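Local coordinates for protein Lic12234 (Leptospira interrogans, PDB 4TZH) that is of unknown function but belongs to a subfamily of leucine-rich repeat proteins and is a candidate virulence factor of a human pathogen, at residues H47-E52 and I71-I76; S100-E105 and N120-L125; T146-E151 and R174-L179; K156-L161 and K178-Q183. All blocks are in the same frame, centred on the assembly; numbering follows the deposited sequence.

Contact 1: residues H47-E52 and I71-I76. With ZN (zinc ion), chain C.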
# COMPACT_ATOMS: atom_id res chain seq x y z
N HIS A 47 -6.79 7.00 7.38
CA HIS A 47 -6.47 7.89 6.26
C HIS A 47 -5.46 8.92 6.75
O HIS A 47 -5.67 9.55 7.79
CB HIS A 47 -7.72 8.65 5.82
CG HIS A 47 -8.78 7.78 5.23
ND1 HIS A 47 -8.89 7.61 3.88
CD2 HIS A 47 -9.77 7.07 5.84
CE1 HIS A 47 -9.93 6.84 3.68
NE2 HIS A 47 -10.50 6.48 4.83
N LEU A 48 -4.36 9.01 6.04
CA LEU A 48 -3.24 9.91 6.38
C LEU A 48 -2.76 10.65 5.15
O LEU A 48 -1.61 11.08 5.07
CB LEU A 48 -2.05 9.09 6.91
CG LEU A 48 -2.35 8.30 8.18
CD1 LEU A 48 -1.29 7.26 8.43
CD2 LEU A 48 -2.53 9.22 9.38
N ARG A 49 -3.67 10.86 4.20
CA ARG A 49 -3.35 11.47 2.93
C ARG A 49 -2.84 12.90 3.10
O ARG A 49 -3.38 13.64 3.95
CB ARG A 49 -4.62 11.52 2.07
CG ARG A 49 -4.44 12.27 0.72
CD ARG A 49 -5.64 11.92 -0.13
NE ARG A 49 -5.73 12.74 -1.36
CZ ARG A 49 -5.10 12.49 -2.50
NH1 ARG A 49 -4.29 11.44 -2.61
NH2 ARG A 49 -5.30 13.27 -3.57
N ASP A 50 -1.84 13.33 2.31
CA ASP A 50 -1.44 14.73 2.27
C ASP A 50 -0.94 15.25 3.59
O ASP A 50 -1.35 16.32 4.06
CB ASP A 50 -2.56 15.58 1.70
CG ASP A 50 -2.08 16.81 0.95
OD1 ASP A 50 -0.85 16.99 0.81
OD2 ASP A 50 -2.93 17.63 0.55
N ASN A 51 -0.00 14.50 4.17
CA ASN A 51 0.73 14.90 5.34
C ASN A 51 2.22 14.99 4.95
O ASN A 51 2.54 15.06 3.75
CB ASN A 51 0.49 13.97 6.53
CG ASN A 51 -0.85 14.20 7.15
OD1 ASN A 51 -1.08 15.23 7.80
ND2 ASN A 51 -1.77 13.23 7.04
N GLU A 52 3.11 15.03 5.94
CA GLU A 52 4.55 15.12 5.69
C GLU A 52 5.25 13.87 6.27
O GLU A 52 6.35 13.96 6.81
CB GLU A 52 5.11 16.42 6.31
CG GLU A 52 4.42 17.68 5.80
CD GLU A 52 4.85 18.96 6.48
OE1 GLU A 52 5.15 18.91 7.69
OE2 GLU A 52 4.80 20.04 5.83
N ILE A 71 -2.05 6.24 2.70
CA ILE A 71 -0.88 7.06 3.03
C ILE A 71 -0.42 7.82 1.82
O ILE A 71 0.75 8.16 1.69
CB ILE A 71 0.32 6.29 3.60
CG1 ILE A 71 -0.11 4.95 4.16
CG2 ILE A 71 1.07 7.20 4.59
CD1 ILE A 71 1.09 4.02 4.62
N SER A 72 -1.35 8.09 0.93
CA SER A 72 -1.01 8.81 -0.29
C SER A 72 -0.54 10.22 -0.04
O SER A 72 -0.91 10.81 0.96
CB SER A 72 -2.21 8.83 -1.23
OG SER A 72 -3.34 9.47 -0.65
N ARG A 73 0.25 10.76 -0.96
CA ARG A 73 0.68 12.17 -0.88
C ARG A 73 1.42 12.49 0.41
O ARG A 73 1.10 13.45 1.14
CB ARG A 73 -0.49 13.14 -1.14
CG ARG A 73 -1.01 13.04 -2.57
CD ARG A 73 -1.97 14.17 -2.94
NE ARG A 73 -1.36 15.47 -2.72
CZ ARG A 73 -2.02 16.62 -2.71
NH1 ARG A 73 -3.33 16.64 -2.91
NH2 ARG A 73 -1.38 17.76 -2.49
N ASN A 74 2.46 11.68 0.69
CA ASN A 74 3.33 11.95 1.83
C ASN A 74 4.75 11.92 1.26
O ASN A 74 4.93 12.18 0.06
CB ASN A 74 3.13 10.91 2.94
CG ASN A 74 1.95 11.25 3.78
OD1 ASN A 74 2.07 12.03 4.71
ND2 ASN A 74 0.78 10.68 3.51
N GLN A 75 5.76 11.71 2.10
CA GLN A 75 7.14 11.58 1.63
C GLN A 75 7.66 10.24 2.16
O GLN A 75 8.81 10.14 2.60
CB GLN A 75 8.02 12.75 2.17
CG GLN A 75 7.50 14.15 1.79
CD GLN A 75 7.88 15.23 2.81
OE1 GLN A 75 8.86 15.11 3.58
NE2 GLN A 75 7.09 16.30 2.84
N ILE A 76 6.80 9.19 2.12
CA ILE A 76 7.16 7.88 2.65
C ILE A 76 8.32 7.28 1.88
O ILE A 76 8.19 7.13 0.66
CB ILE A 76 5.91 6.93 2.63
CG1 ILE A 76 4.72 7.46 3.49
CG2 ILE A 76 6.27 5.48 3.00
CD1 ILE A 76 4.90 7.38 5.07
ZN ZN C . -8.06 8.60 2.34
O HOH W 1 -3.11 20.01 -0.70
O HOH W 2 4.48 15.78 1.96
O HOH W 3 8.69 15.14 6.85
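Arg73, Arg49 and Asn74 carry this junction between equivalent turns of two successive leucine-rich repeats, with Asp50 CA 4.6 Å from Arg73 CA. Arg49 has CG anti to the backbone N (chi1 175°) and a chain extended as far as NE. Its NH1 donates to Ser72 OG at 2.9 Å, with the hydroxyl in the guanidinium plane. That hydroxyl is also hydrogen-bonded to Asp70, which with His47 ligates zinc; ND1 of His47 lies 2.0 Å from the metal. Ser72 thus stands in the second shell of the zinc and Arg49 one step further out. One face of the Arg49 guanidinium takes CD of Arg73, 3.5 Å from NH2. The two guanidinium planes stand 84° apart, with the edge of the Arg73 group toward Arg49 NH2, so two like charges lie close together. Asp50 probably offsets that repulsion: its OD2 lies over a face of the Arg73 guanidinium, 3.4 Å from NH2, an electrostatic salt bridge well out of the guanidinium plane. In the backbone, Asp50 N donates to Ser72 O at 3.0 Å. Asn74 belongs to the buried asparagine row of the repeat fold. Its ND2 gives a nearly straight bond of 2.9 Å to Leu48 O, on the opposite face of that carbonyl from Asn51 ND2.

Contact 2: residues S100-E105 and N120-L125; sequences SNLPEE and NQLTTL
Gln121 and Leu122 meet the backbone of Ser100 and Asn101 where two neighbouring repeat loops lie side by side, and no direct hydrogen bond joins the two segments. The first link is made by Gln121 through its carbonyl: O receives a CA-H...O contact from Ser100 CA at 3.5 Å, well aligned with 157° at the hydrogen. Leu122 follows as the main apolar group. Its chi1 of -64° sets CG beside the backbone N; from there the CD2 branch lies 3.7 Å from Asn101 N and 4.1 Å from Leu102 CG, and the two leucine side chains cross obliquely. Thr123 is joined by water instead of packing. Its N donates to a water whose oxygen is 2.6 Å from Ser100 O; this water can donate there, but other acceptors compete for its protons. A second water ties Thr123 OG1 to the same carbonyl. Thr124 contributes its own carbonyl: a third water gives a proton to Thr124 O at 2.8 Å and accepts one from Leu102 N at 2.9 Å, bridging the two backbone groups. At Leu125 the contact returns to hydrocarbon, CD2 standing 3.8 Å from CD1 of Leu102 while the two side chains lie alongside each other and point the same way. Buried leucine contacts combined with water-bridged backbone groups, as the chain leaves the asparagine turn at Asn120, make this the arrangement expected between adjacent coils of a leucine-rich repeat solenoid.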
# COMPACT_ATOMS: atom_id res chain seq x y z
N SER A 100 11.75 4.40 -3.28
CA SER A 100 12.66 3.96 -4.33
C SER A 100 12.76 2.44 -4.30
O SER A 100 13.15 1.83 -5.31
CB SER A 100 14.03 4.63 -4.23
OG SER A 100 14.63 4.43 -2.96
N ASN A 101 12.35 1.82 -3.18
CA ASN A 101 12.31 0.37 -3.00
C ASN A 101 11.14 -0.02 -2.11
O ASN A 101 10.76 0.77 -1.25
CB ASN A 101 13.60 -0.12 -2.34
CG ASN A 101 14.82 -0.04 -3.21
OD1 ASN A 101 15.11 -0.94 -4.00
ND2 ASN A 101 15.56 1.05 -3.09
N LEU A 102 10.59 -1.23 -2.29
CA LEU A 102 9.54 -1.75 -1.41
C LEU A 102 10.21 -2.82 -0.57
O LEU A 102 10.98 -3.63 -1.11
CB LEU A 102 8.41 -2.44 -2.17
CG LEU A 102 7.39 -1.64 -2.90
CD1 LEU A 102 6.37 -2.59 -3.52
CD2 LEU A 102 6.65 -0.67 -1.94
N PRO A 103 9.92 -2.90 0.75
CA PRO A 103 10.54 -3.95 1.57
C PRO A 103 9.90 -5.31 1.33
O PRO A 103 8.76 -5.37 0.84
CB PRO A 103 10.29 -3.47 3.00
CG PRO A 103 9.03 -2.68 2.90
CD PRO A 103 9.04 -2.02 1.54
N GLU A 104 10.61 -6.39 1.67
CA GLU A 104 10.12 -7.76 1.54
C GLU A 104 8.78 -7.95 2.25
O GLU A 104 7.96 -8.74 1.80
CB GLU A 104 11.17 -8.78 2.05
CG GLU A 104 11.71 -8.52 3.46
CD GLU A 104 13.21 -8.72 3.65
OE1 GLU A 104 13.78 -9.62 2.99
OE2 GLU A 104 13.81 -7.98 4.46
N GLU A 105 8.53 -7.18 3.35
CA GLU A 105 7.33 -7.29 4.18
C GLU A 105 6.06 -6.92 3.45
O GLU A 105 4.97 -7.32 3.88
CB GLU A 105 7.46 -6.48 5.49
CG GLU A 105 8.43 -7.12 6.47
CD GLU A 105 9.90 -6.92 6.18
OE1 GLU A 105 10.23 -5.96 5.45
OE2 GLU A 105 10.72 -7.72 6.69
N ASN A 120 5.83 7.27 -7.54
CA ASN A 120 6.93 6.97 -6.62
C ASN A 120 8.19 6.89 -7.49
O ASN A 120 8.16 7.33 -8.66
CB ASN A 120 6.68 5.70 -5.80
CG ASN A 120 5.79 6.00 -4.62
OD1 ASN A 120 6.27 6.53 -3.61
ND2 ASN A 120 4.52 5.65 -4.71
N GLN A 121 9.31 6.44 -6.93
CA GLN A 121 10.52 6.38 -7.74
C GLN A 121 11.05 4.94 -7.77
O GLN A 121 12.27 4.70 -7.72
CB GLN A 121 11.55 7.39 -7.18
CG GLN A 121 11.01 8.83 -7.13
CD GLN A 121 10.23 9.08 -5.86
OE1 GLN A 121 10.62 8.60 -4.79
NE2 GLN A 121 9.07 9.74 -5.96
N LEU A 122 10.14 3.97 -7.83
CA LEU A 122 10.55 2.57 -7.78
C LEU A 122 11.31 2.17 -9.02
O LEU A 122 10.95 2.56 -10.13
CB LEU A 122 9.35 1.64 -7.64
CG LEU A 122 8.55 1.78 -6.34
CD1 LEU A 122 7.17 1.08 -6.49
CD2 LEU A 122 9.31 1.21 -5.15
N THR A 123 12.36 1.39 -8.84
CA THR A 123 13.16 0.89 -9.95
C THR A 123 12.81 -0.54 -10.25
O THR A 123 13.02 -1.00 -11.37
CB THR A 123 14.66 1.11 -9.74
OG1 THR A 123 15.06 0.34 -8.60
CG2 THR A 123 15.00 2.58 -9.54
N THR A 124 12.24 -1.25 -9.28
CA THR A 124 11.79 -2.63 -9.42
C THR A 124 10.86 -2.97 -8.27
O THR A 124 10.47 -2.10 -7.48
CB THR A 124 12.97 -3.63 -9.52
OG1 THR A 124 12.45 -4.89 -9.96
CG2 THR A 124 13.74 -3.78 -8.20
N LEU A 125 10.46 -4.24 -8.20
CA LEU A 125 9.64 -4.76 -7.12
C LEU A 125 10.42 -5.89 -6.51
O LEU A 125 11.15 -6.58 -7.25
CB LEU A 125 8.30 -5.28 -7.65
CG LEU A 125 7.40 -4.23 -8.30
CD1 LEU A 125 6.29 -4.89 -9.11
CD2 LEU A 125 6.84 -3.27 -7.27
O HOH W 4 12.96 -0.55 -6.44
O HOH W 5 16.08 1.63 -6.43
O HOH W 6 11.29 -2.47 -4.80

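Contact 3: residues T146-E151 and R174-L179; sequences TSIPDE and RNIRKL
In Ile176, chi1 of -62° sets CG1 beside the backbone N and chi2 of -67° carries CD1 to Ile148, whose own chi1 of -77° leaves CG1 and CG2 both about 4.0 Å from that methyl. The closest approach is to Ile148 CB, 3.8 Å from Ile176 CD1, so the methyl lies against the branch point rather than against a chain end. Ile176 was modelled in two conformers, and this methyl contact holds for one of them. The two isoleucines cross at about a right angle. Ile148 starts toward the helix at CB, but its outer atoms turn off. Leu179, one helical turn beyond Ile176, brings its two methyls to different neighbours: CD1 packs against Ile148 CG2 at 4.0 Å, and CD2 lies 3.7 Å from Asp150 OD1. The contact joins the loop before strand 160-162 to the helix 173-179 near the C-terminal end of the repeat array. Ile176 also packs on Ile187 of the last strand, which places it between the loop and the end of the sheet. No hydrogen bond crosses, and the buried area is modest at 182 Å². Between these two segments, cohesion therefore rests on a few methyl contacts, and the approach of Leu179 CD2 to a carboxylate oxygen marks where this apolar patch gives way to the polar surface.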
# COMPACT_ATOMS: atom_id res chain seq x y z
N THR A 146 12.91 -0.27 -14.04
CA THR A 146 13.90 -0.75 -15.00
C THR A 146 13.75 -2.24 -15.23
O THR A 146 14.25 -2.75 -16.25
CB THR A 146 15.35 -0.38 -14.65
OG1 THR A 146 15.66 -0.88 -13.35
CG2 THR A 146 15.62 1.10 -14.75
N SER A 147 13.11 -2.94 -14.28
CA SER A 147 12.84 -4.36 -14.40
C SER A 147 11.60 -4.73 -13.60
O SER A 147 11.23 -4.02 -12.65
CB SER A 147 14.04 -5.19 -13.93
OG SER A 147 14.21 -5.12 -12.52
N ILE A 148 10.97 -5.84 -14.01
CA ILE A 148 9.83 -6.43 -13.34
C ILE A 148 10.27 -7.86 -12.93
O ILE A 148 10.82 -8.57 -13.77
CB ILE A 148 8.57 -6.38 -14.26
CG1 ILE A 148 7.93 -4.95 -14.29
CG2 ILE A 148 7.54 -7.48 -13.94
CD1 ILE A 148 7.79 -4.21 -12.92
N PRO A 149 10.12 -8.30 -11.66
CA PRO A 149 10.57 -9.66 -11.32
C PRO A 149 9.65 -10.73 -11.90
O PRO A 149 8.44 -10.50 -11.99
CB PRO A 149 10.55 -9.69 -9.80
CG PRO A 149 9.46 -8.71 -9.43
CD PRO A 149 9.51 -7.62 -10.49
N ASP A 150 10.21 -11.90 -12.27
CA ASP A 150 9.42 -13.02 -12.81
C ASP A 150 8.35 -13.47 -11.82
O ASP A 150 7.30 -13.95 -12.25
CB ASP A 150 10.32 -14.20 -13.18
CG ASP A 150 11.28 -13.95 -14.32
OD1 ASP A 150 11.06 -12.99 -15.09
OD2 ASP A 150 12.24 -14.73 -14.47
N GLU A 151 8.59 -13.28 -10.50
CA GLU A 151 7.65 -13.65 -9.45
C GLU A 151 6.31 -12.91 -9.57
O GLU A 151 5.32 -13.38 -9.03
CB GLU A 151 8.26 -13.45 -8.05
CG GLU A 151 9.38 -14.43 -7.72
CD GLU A 151 10.77 -14.05 -8.18
OE1 GLU A 151 10.91 -13.00 -8.86
OE2 GLU A 151 11.72 -14.79 -7.85
N ARG A 174 6.30 -8.17 -24.80
CA ARG A 174 6.04 -9.60 -24.94
C ARG A 174 6.51 -10.38 -23.71
O ARG A 174 5.84 -11.33 -23.29
CB ARG A 174 6.68 -10.13 -26.24
CG ARG A 174 6.49 -11.60 -26.54
CD ARG A 174 7.09 -11.96 -27.90
NE ARG A 174 6.55 -11.11 -28.98
CZ ARG A 174 6.12 -11.56 -30.15
NH1 ARG A 174 6.15 -12.86 -30.43
NH2 ARG A 174 5.65 -10.72 -31.06
N ASN A 175 7.66 -9.99 -23.14
CA ASN A 175 8.22 -10.67 -21.96
C ASN A 175 7.32 -10.53 -20.73
O ASN A 175 7.11 -11.50 -20.00
CB ASN A 175 9.64 -10.18 -21.67
CG ASN A 175 10.65 -10.53 -22.75
OD1 ASN A 175 10.32 -10.80 -23.92
ND2 ASN A 175 11.92 -10.50 -22.40
N ILE A 176 6.77 -9.31 -20.55
CA ILE A 176 5.86 -8.98 -19.45
C ILE A 176 4.59 -9.83 -19.61
O ILE A 176 4.14 -10.50 -18.68
CB ILE A 176 5.55 -7.45 -19.47
CG1 ILE A 176 6.83 -6.59 -19.25
CG2 ILE A 176 4.41 -7.05 -18.49
CD1 ILE A 176 7.51 -6.65 -17.85
N ARG A 177 4.02 -9.80 -20.82
CA ARG A 177 2.79 -10.52 -21.11
C ARG A 177 2.98 -12.02 -20.96
O ARG A 177 2.08 -12.69 -20.47
CB ARG A 177 2.22 -10.16 -22.48
CG ARG A 177 1.82 -8.68 -22.57
CD ARG A 177 1.20 -8.34 -23.91
NE ARG A 177 0.63 -6.99 -23.92
CZ ARG A 177 -0.60 -6.69 -23.49
NH1 ARG A 177 -1.39 -7.64 -23.02
NH2 ARG A 177 -1.03 -5.43 -23.52
N LYS A 178 4.19 -12.53 -21.33
CA LYS A 178 4.49 -13.96 -21.18
C LYS A 178 4.41 -14.42 -19.72
O LYS A 178 4.04 -15.57 -19.48
CB LYS A 178 5.86 -14.30 -21.77
CG LYS A 178 5.80 -14.84 -23.19
CD LYS A 178 7.19 -15.16 -23.74
CE LYS A 178 7.39 -16.65 -24.01
NZ LYS A 178 8.80 -16.97 -24.34
N LEU A 179 4.69 -13.53 -18.74
CA LEU A 179 4.60 -13.91 -17.32
C LEU A 179 3.18 -14.34 -16.94
O LEU A 179 3.01 -15.15 -16.02
CB LEU A 179 5.04 -12.77 -16.39
CG LEU A 179 6.46 -12.21 -16.52
CD1 LEU A 179 6.64 -11.03 -15.60
CD2 LEU A 179 7.52 -13.31 -16.24

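Contact 4: residues K156-L161 and K178-Q183; sequences KKLRIL and KLFRNQ
Gln183 reaches the 156-161 segment with an extended side chain whose atoms beyond CB each find a neighbour. The side chain leaves the backbone toward that segment at CB, and CG, anti to the backbone N (chi1 -167°), comes to 3.5 Å from Arg159 NH1. CD then lies 3.4 Å from Lys156 O. At the tip the amide divides its work. OE1 sits beside the Lys156 backbone, 2.7 Å from the oxygen of a water that accepts from Lys156 NZ and can donate to OE1, in competition with other acceptors. NE2 donates to Leu158 O at 2.9 Å, in the carbonyl plane and on a lone pair, and is also hydrogen-bonded to Leu155 O. Leu158 O is gripped a second time by Arg159 NH1 at 3.0 Å, coming from above the carbonyl plane; the same nitrogen bonds Lys156 O. Deeper in, Phe180 approaches two leucines: CE1 is 4.0 Å from Leu158 CD2 and CE2 is 3.9 Å from Leu161 CD2. The contact joins parts of the beta-alpha-beta unit of strand 160-162, helix 173-179 and strand 186-188 that closes the repeat array. An amide and a guanidinium thus satisfy carbonyls of the turn before strand 160-162, while the phenyl ring supplies hydrocarbon to the buried leucines, so polar and apolar chemistry are separated by depth within a single contact.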
# COMPACT_ATOMS: atom_id res chain seq x y z
N LYS A 156 -1.87 -14.84 -9.55
CA LYS A 156 -2.89 -15.44 -10.40
C LYS A 156 -4.24 -14.74 -10.41
O LYS A 156 -5.02 -14.94 -11.34
CB LYS A 156 -3.07 -16.94 -10.09
CG LYS A 156 -1.78 -17.74 -10.15
CD LYS A 156 -1.19 -17.81 -11.56
CE LYS A 156 0.10 -18.59 -11.60
NZ LYS A 156 0.67 -18.63 -12.98
N LYS A 157 -4.52 -13.88 -9.41
CA LYS A 157 -5.79 -13.17 -9.35
C LYS A 157 -5.63 -11.75 -9.91
O LYS A 157 -6.61 -11.00 -10.00
CB LYS A 157 -6.28 -13.09 -7.91
CG LYS A 157 -6.87 -14.41 -7.41
CD LYS A 157 -7.38 -14.29 -5.98
CE LYS A 157 -8.47 -13.27 -5.77
NZ LYS A 157 -9.16 -13.52 -4.48
N LEU A 158 -4.40 -11.41 -10.35
CA LEU A 158 -4.16 -10.06 -10.86
C LEU A 158 -4.96 -9.84 -12.16
O LEU A 158 -4.84 -10.63 -13.12
CB LEU A 158 -2.67 -9.86 -11.06
CG LEU A 158 -2.23 -8.41 -11.24
CD1 LEU A 158 -2.52 -7.59 -9.99
CD2 LEU A 158 -0.79 -8.32 -11.64
N ARG A 159 -5.77 -8.77 -12.18
CA ARG A 159 -6.62 -8.46 -13.32
C ARG A 159 -6.18 -7.21 -14.05
O ARG A 159 -6.46 -7.05 -15.24
CB ARG A 159 -8.10 -8.39 -12.90
CG ARG A 159 -8.66 -9.74 -12.38
CD ARG A 159 -8.52 -10.88 -13.40
NE ARG A 159 -8.80 -12.21 -12.86
CZ ARG A 159 -7.91 -13.20 -12.74
NH1 ARG A 159 -6.65 -13.02 -13.12
NH2 ARG A 159 -8.27 -14.37 -12.24
N ILE A 160 -5.49 -6.30 -13.34
CA ILE A 160 -4.96 -5.08 -13.93
C ILE A 160 -3.55 -4.87 -13.46
O ILE A 160 -3.31 -4.82 -12.24
CB ILE A 160 -5.79 -3.82 -13.60
CG1 ILE A 160 -7.25 -3.96 -14.08
CG2 ILE A 160 -5.13 -2.58 -14.23
CD1 ILE A 160 -8.08 -2.69 -13.83
N LEU A 161 -2.62 -4.71 -14.42
CA LEU A 161 -1.25 -4.33 -14.10
C LEU A 161 -0.99 -3.01 -14.83
O LEU A 161 -0.97 -3.02 -16.07
CB LEU A 161 -0.24 -5.41 -14.55
CG LEU A 161 1.22 -5.06 -14.37
CD1 LEU A 161 1.57 -4.83 -12.89
CD2 LEU A 161 2.12 -6.18 -14.94
N LYS A 178 4.19 -12.53 -21.33
CA LYS A 178 4.49 -13.96 -21.18
C LYS A 178 4.41 -14.42 -19.72
O LYS A 178 4.04 -15.57 -19.48
CB LYS A 178 5.86 -14.30 -21.77
CG LYS A 178 5.80 -14.84 -23.19
CD LYS A 178 7.19 -15.16 -23.74
CE LYS A 178 7.39 -16.65 -24.01
NZ LYS A 178 8.80 -16.97 -24.34
N LEU A 179 4.69 -13.53 -18.74
CA LEU A 179 4.60 -13.91 -17.32
C LEU A 179 3.18 -14.34 -16.94
O LEU A 179 3.01 -15.15 -16.02
CB LEU A 179 5.04 -12.77 -16.39
CG LEU A 179 6.46 -12.21 -16.52
CD1 LEU A 179 6.64 -11.03 -15.60
CD2 LEU A 179 7.52 -13.31 -16.24
N PHE A 180 2.17 -13.80 -17.64
CA PHE A 180 0.74 -14.05 -17.39
C PHE A 180 0.05 -14.70 -18.58
O PHE A 180 -1.14 -14.45 -18.81
CB PHE A 180 0.04 -12.72 -17.12
CG PHE A 180 0.65 -11.89 -16.02
CD1 PHE A 180 0.30 -12.10 -14.70
CD2 PHE A 180 1.56 -10.89 -16.31
CE1 PHE A 180 0.83 -11.30 -13.68
CE2 PHE A 180 2.11 -10.11 -15.30
CZ PHE A 180 1.74 -10.32 -13.99
N ARG A 181 0.80 -15.50 -19.35
CA ARG A 181 0.39 -16.16 -20.59
C ARG A 181 -1.10 -16.54 -20.66
O ARG A 181 -1.80 -15.98 -21.51
CB ARG A 181 1.28 -17.38 -20.90
CG ARG A 181 1.25 -17.79 -22.37
CD ARG A 181 2.16 -18.97 -22.64
NE ARG A 181 2.01 -19.46 -24.01
CZ ARG A 181 2.79 -20.39 -24.57
NH1 ARG A 181 3.78 -20.93 -23.87
NH2 ARG A 181 2.58 -20.78 -25.82
N ASN A 182 -1.57 -17.45 -19.81
CA ASN A 182 -2.96 -17.93 -19.89
C ASN A 182 -3.99 -17.03 -19.22
O ASN A 182 -5.11 -16.90 -19.72
CB ASN A 182 -3.08 -19.36 -19.35
CG ASN A 182 -2.14 -20.36 -19.99
OD1 ASN A 182 -2.09 -20.52 -21.22
ND2 ASN A 182 -1.38 -21.07 -19.16
N GLN A 183 -3.61 -16.45 -18.08
CA GLN A 183 -4.38 -15.62 -17.18
C GLN A 183 -5.19 -14.47 -17.78
O GLN A 183 -4.72 -13.79 -18.70
CB GLN A 183 -3.41 -15.06 -16.15
CG GLN A 183 -4.06 -14.42 -14.93
CD GLN A 183 -2.98 -14.08 -13.95
OE1 GLN A 183 -2.04 -14.86 -13.74
NE2 GLN A 183 -3.09 -12.92 -13.36
O HOH W 7 0.28 -16.13 -14.16

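Contacts 1 and 2 join successive repeat loops within the array, whereas contacts 3 and 4 share Lys178 and Leu179 and both use helix 173-179, near the C-terminal end of the array. Contact 1 lies on the opposite side of the chain's centre from both, with centres about 30 Å apart. Contact 3 is a surface contact; the other three are partly buried. Their chemistry differs accordingly: direct polar bonds and charge in contact 1, waters and leucines in contact 2, almost purely apolar methyls in contact 3, and a mixture of amide bonding and aromatic packing in contact 4. Contacts 2 and 3 touch directly through 123-125 and 146-149.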